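Local structure of GDSL-like protein (Collinsella aerofaciens ATCC 25986, 7BXD) at residues A[99-104]-A[136-141]. The protein is probably an acyl-hydrolase of the GDSL-like family in the SGNH-hydrolase clan, expected to cleave ester or related acyl bonds. Residues are numbered along the deposited sequence; the frame is centred on the assembly and turned at random.
Sequences DVYVVF and RTITAR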
ATOM      1  N   ASP A  99       4.082  10.372  13.688  1.00 16.43           N
ATOM      2  CA  ASP A  99       3.900   9.440  14.798  1.00 16.84           C
ATOM      3  C   ASP A  99       3.590   8.027  14.336  1.00 15.83           C
ATOM      4  O   ASP A  99       3.929   7.067  15.037  1.00 16.88           O
ATOM      5  CB  ASP A  99       2.756   9.944  15.681  1.00 18.73           C
ATOM      6  CG  ASP A  99       3.014  11.351  16.175  1.00 20.34           C
ATOM      7  OD1 ASP A  99       4.007  11.564  16.904  1.00 22.64           O
ATOM      8  OD2 ASP A  99       2.246  12.254  15.807  1.00 21.75           O
ATOM      9  N   VAL A 100       2.928   7.885  13.185  1.00 15.71           N
ATOM     10  CA  VAL A 100       2.570   6.580  12.638  1.00 15.17           C
ATOM     11  C   VAL A 100       2.911   6.607  11.157  1.00 15.01           C
ATOM     12  O   VAL A 100       2.611   7.595  10.464  1.00 15.88           O
ATOM     13  CB  VAL A 100       1.057   6.318  12.822  1.00 16.43           C
ATOM     14  CG1 VAL A 100       0.637   4.949  12.266  1.00 17.48           C
ATOM     15  CG2 VAL A 100       0.627   6.456  14.291  1.00 17.17           C
ATOM     16  N   TYR A 101       3.516   5.521  10.672  1.00 14.13           N
ATOM     17  CA  TYR A 101       3.747   5.296   9.250  1.00 14.59           C
ATOM     18  C   TYR A 101       2.860   4.153   8.800  1.00 13.68           C
ATOM     19  O   TYR A 101       2.864   3.077   9.419  1.00 14.72           O
ATOM     20  CB  TYR A 101       5.216   4.943   8.958  1.00 14.31           C
ATOM     21  CG  TYR A 101       6.034   6.199   9.099  1.00 14.21           C
ATOM     22  CD1 TYR A 101       6.411   6.652  10.348  1.00 15.37           C
ATOM     23  CD2 TYR A 101       6.309   7.021   7.988  1.00 14.78           C
ATOM     24  CE1 TYR A 101       7.060   7.881  10.512  1.00 15.97           C
ATOM     25  CE2 TYR A 101       6.939   8.254   8.130  1.00 15.17           C
ATOM     26  CZ  TYR A 101       7.300   8.682   9.395  1.00 15.49           C
ATOM     27  OH  TYR A 101       7.880   9.906   9.592  1.00 16.37           O
ATOM     28  N   VAL A 102       2.110   4.385   7.721  1.00 13.58           N
ATOM     29  CA  VAL A 102       1.244   3.371   7.105  1.00 13.70           C
ATOM     30  C   VAL A 102       1.794   3.123   5.710  1.00 12.94           C
ATOM     31  O   VAL A 102       1.778   4.034   4.867  1.00 14.36           O
ATOM     32  CB  VAL A 102      -0.220   3.844   7.047  1.00 14.57           C
ATOM     33  CG1 VAL A 102      -1.077   2.808   6.338  1.00 15.75           C
ATOM     34  CG2 VAL A 102      -0.760   4.112   8.461  1.00 15.89           C
ATOM     35  N   VAL A 103       2.322   1.911   5.462  1.00 12.51           N
ATOM     36  CA  VAL A 103       2.959   1.582   4.180  1.00 12.98           C
ATOM     37  C   VAL A 103       2.031   0.632   3.441  1.00 13.09           C
ATOM     38  O   VAL A 103       1.728  -0.458   3.948  1.00 13.32           O
ATOM     39  CB  VAL A 103       4.351   0.955   4.380  1.00 13.64           C
ATOM     40  CG1 VAL A 103       4.976   0.667   3.020  1.00 15.05           C
ATOM     41  CG2 VAL A 103       5.250   1.866   5.237  1.00 15.35           C
ATOM     42  N   PHE A 104       1.586   1.036   2.247  1.00 12.70           N
ATOM     43  CA  PHE A 104       0.552   0.329   1.495  1.00 12.72           C
ATOM     44  C   PHE A 104       1.026   0.233   0.050  1.00 12.60           C
ATOM     45  O   PHE A 104       0.984   1.224  -0.679  1.00 13.16           O
ATOM     46  CB  PHE A 104      -0.720   1.172   1.628  1.00 13.48           C
ATOM     47  CG  PHE A 104      -1.960   0.641   0.923  1.00 13.09           C
ATOM     48  CD1 PHE A 104      -2.205  -0.721   0.732  1.00 13.13           C
ATOM     49  CD2 PHE A 104      -2.933   1.564   0.512  1.00 13.25           C
ATOM     50  CE1 PHE A 104      -3.388  -1.153   0.144  1.00 13.96           C
ATOM     51  CE2 PHE A 104      -4.114   1.133  -0.087  1.00 13.95           C
ATOM     52  CZ  PHE A 104      -4.336  -0.232  -0.275  1.00 14.33           C
ATOM     53  N   ARG A 136      13.671  -1.588   8.053  1.00 14.23           N
ATOM     54  CA  ARG A 136      14.899  -1.164   8.740  1.00 15.20           C
ATOM     55  C   ARG A 136      15.069   0.345   8.656  1.00 14.12           C
ATOM     56  O   ARG A 136      15.507   0.998   9.622  1.00 15.08           O
ATOM     57  CB  ARG A 136      16.120  -1.869   8.134  1.00 16.52           C
ATOM     58  CG  ARG A 136      16.210  -3.360   8.480  1.00 18.35           C
ATOM     59  CD  ARG A 136      17.542  -3.954   7.943  1.00 21.27           C
ATOM     60  NE  ARG A 136      17.572  -4.087   6.481  1.00 24.43           N
ATOM     61  CZ  ARG A 136      18.308  -3.356   5.635  1.00 27.54           C
ATOM     62  NH1 ARG A 136      19.101  -2.389   6.077  1.00 29.52           N
ATOM     63  NH2 ARG A 136      18.241  -3.598   4.322  1.00 29.19           N
ATOM     64  N   THR A 137      14.782   0.915   7.482  1.00 14.21           N
ATOM     65  CA  THR A 137      15.174   2.302   7.240  1.00 14.74           C
ATOM     66  C   THR A 137      14.144   3.272   7.825  1.00 14.61           C
ATOM     67  O   THR A 137      14.502   4.341   8.348  1.00 15.62           O
ATOM     68  CB  THR A 137      15.422   2.515   5.741  1.00 15.65           C
ATOM     69  OG1 THR A 137      16.386   1.547   5.311  1.00 16.17           O
ATOM     70  CG2 THR A 137      15.968   3.918   5.461  1.00 17.34           C
ATOM     71  N   ILE A 138      12.851   2.923   7.762  1.00 13.97           N
ATOM     72  CA  ILE A 138      11.852   3.714   8.478  1.00 14.06           C
ATOM     73  C   ILE A 138      12.208   3.750   9.956  1.00 14.73           C
ATOM     74  O   ILE A 138      12.139   4.807  10.605  1.00 15.55           O
ATOM     75  CB  ILE A 138      10.434   3.156   8.246  1.00 14.30           C
ATOM     76  CG1 ILE A 138       9.975   3.425   6.803  1.00 14.26           C
ATOM     77  CG2 ILE A 138       9.440   3.728   9.277  1.00 15.21           C
ATOM     78  CD1 ILE A 138       8.719   2.657   6.371  1.00 15.03           C
ATOM     79  N   THR A 139      12.598   2.595  10.519  1.00 14.78           N
ATOM     80  CA  THR A 139      12.911   2.558  11.937  1.00 15.31           C
ATOM     81  C   THR A 139      14.142   3.404  12.244  1.00 15.55           C
ATOM     82  O   THR A 139      14.180   4.112  13.256  1.00 16.39           O
ATOM     83  CB  THR A 139      13.074   1.112  12.413  1.00 15.46           C
ATOM     84  OG1 THR A 139      11.886   0.370  12.103  1.00 15.25           O
ATOM     85  CG2 THR A 139      13.313   1.093  13.929  1.00 16.46           C
ATOM     86  N   ALA A 140      15.141   3.381  11.354  1.00 15.97           N
ATOM     87  CA  ALA A 140      16.348   4.167  11.595  1.00 16.44           C
ATOM     88  C   ALA A 140      16.050   5.657  11.588  1.00 16.39           C
ATOM     89  O   ALA A 140      16.631   6.407  12.387  1.00 17.98           O
ATOM     90  CB  ALA A 140      17.416   3.808  10.555  1.00 17.54           C
ATOM     91  N   ARG A 141      15.178   6.115  10.684  1.00 15.57           N
ATOM     92  CA  ARG A 141      14.955   7.545  10.553  1.00 16.41           C
ATOM     93  C   ARG A 141      13.830   8.035  11.453  1.00 16.58           C
ATOM     94  O   ARG A 141      13.742   9.235  11.728  1.00 17.72           O
ATOM     95  CB  ARG A 141      14.695   7.867   9.085  1.00 17.49           C
ATOM     96  CG  ARG A 141      13.332   7.445   8.566  1.00 16.40           C
ATOM     97  CD  ARG A 141      13.295   7.374   7.028  1.00 16.66           C
ATOM     98  NE  ARG A 141      13.486   8.702   6.410  1.00 16.81           N
ATOM     99  CZ  ARG A 141      12.512   9.562   6.120  1.00 16.37           C
ATOM    100  NH1 ARG A 141      11.244   9.264   6.388  1.00 16.39           N
ATOM    101  NH2 ARG A 141      12.815  10.758   5.582  1.00 17.33           N
TER
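Ile138, a buried residue of helix 127-141, directs its two branches at two side chains of strand 100-104, CD1 at Val103 and CG2 at Tyr101. The tight part lies at Val103: its CG2 meets CD1 of Ile138 at 3.7 Å, the two side chains reaching toward each other tip to tip. Ile138 CG1 stands anti to the carbonyl carbon (chi1 -71°) and the chain runs on extended (chi2 167°), which brings CD1 to the valine while CG2, anti to the backbone N, faces the tyrosine. There the fit is looser, with Ile138 CG2 4.2 Å from Tyr101 CG and oblique to the ring. Branched aliphatic residues suit both surfaces: valine is at ease in an extended strand, and isoleucine offers two arms from a single helical position. Tyr101 adds a broad apolar ring, while its buried hydroxyl is hydrogen-bonded to Asp95 O and Ala98 N. Arg141 suits the border, its long side chain letting the guanidinium donate to Ile94 O through NH2 and weakly to Asp95 O through NH1. Thr139 and Ala140, turned from the strand, are exposed. Such helix-on-sheet packing is the basic layering of the alpha/beta SGNH-hydrolase fold. Strand 100-104 is central in the five-stranded parallel sheet, between strands 30-35 and 146-150; helix 127-141 covers one face and leads on toward strand 146-150, whose Leu147 touches Tyr101 and whose Phe149 touches Val103.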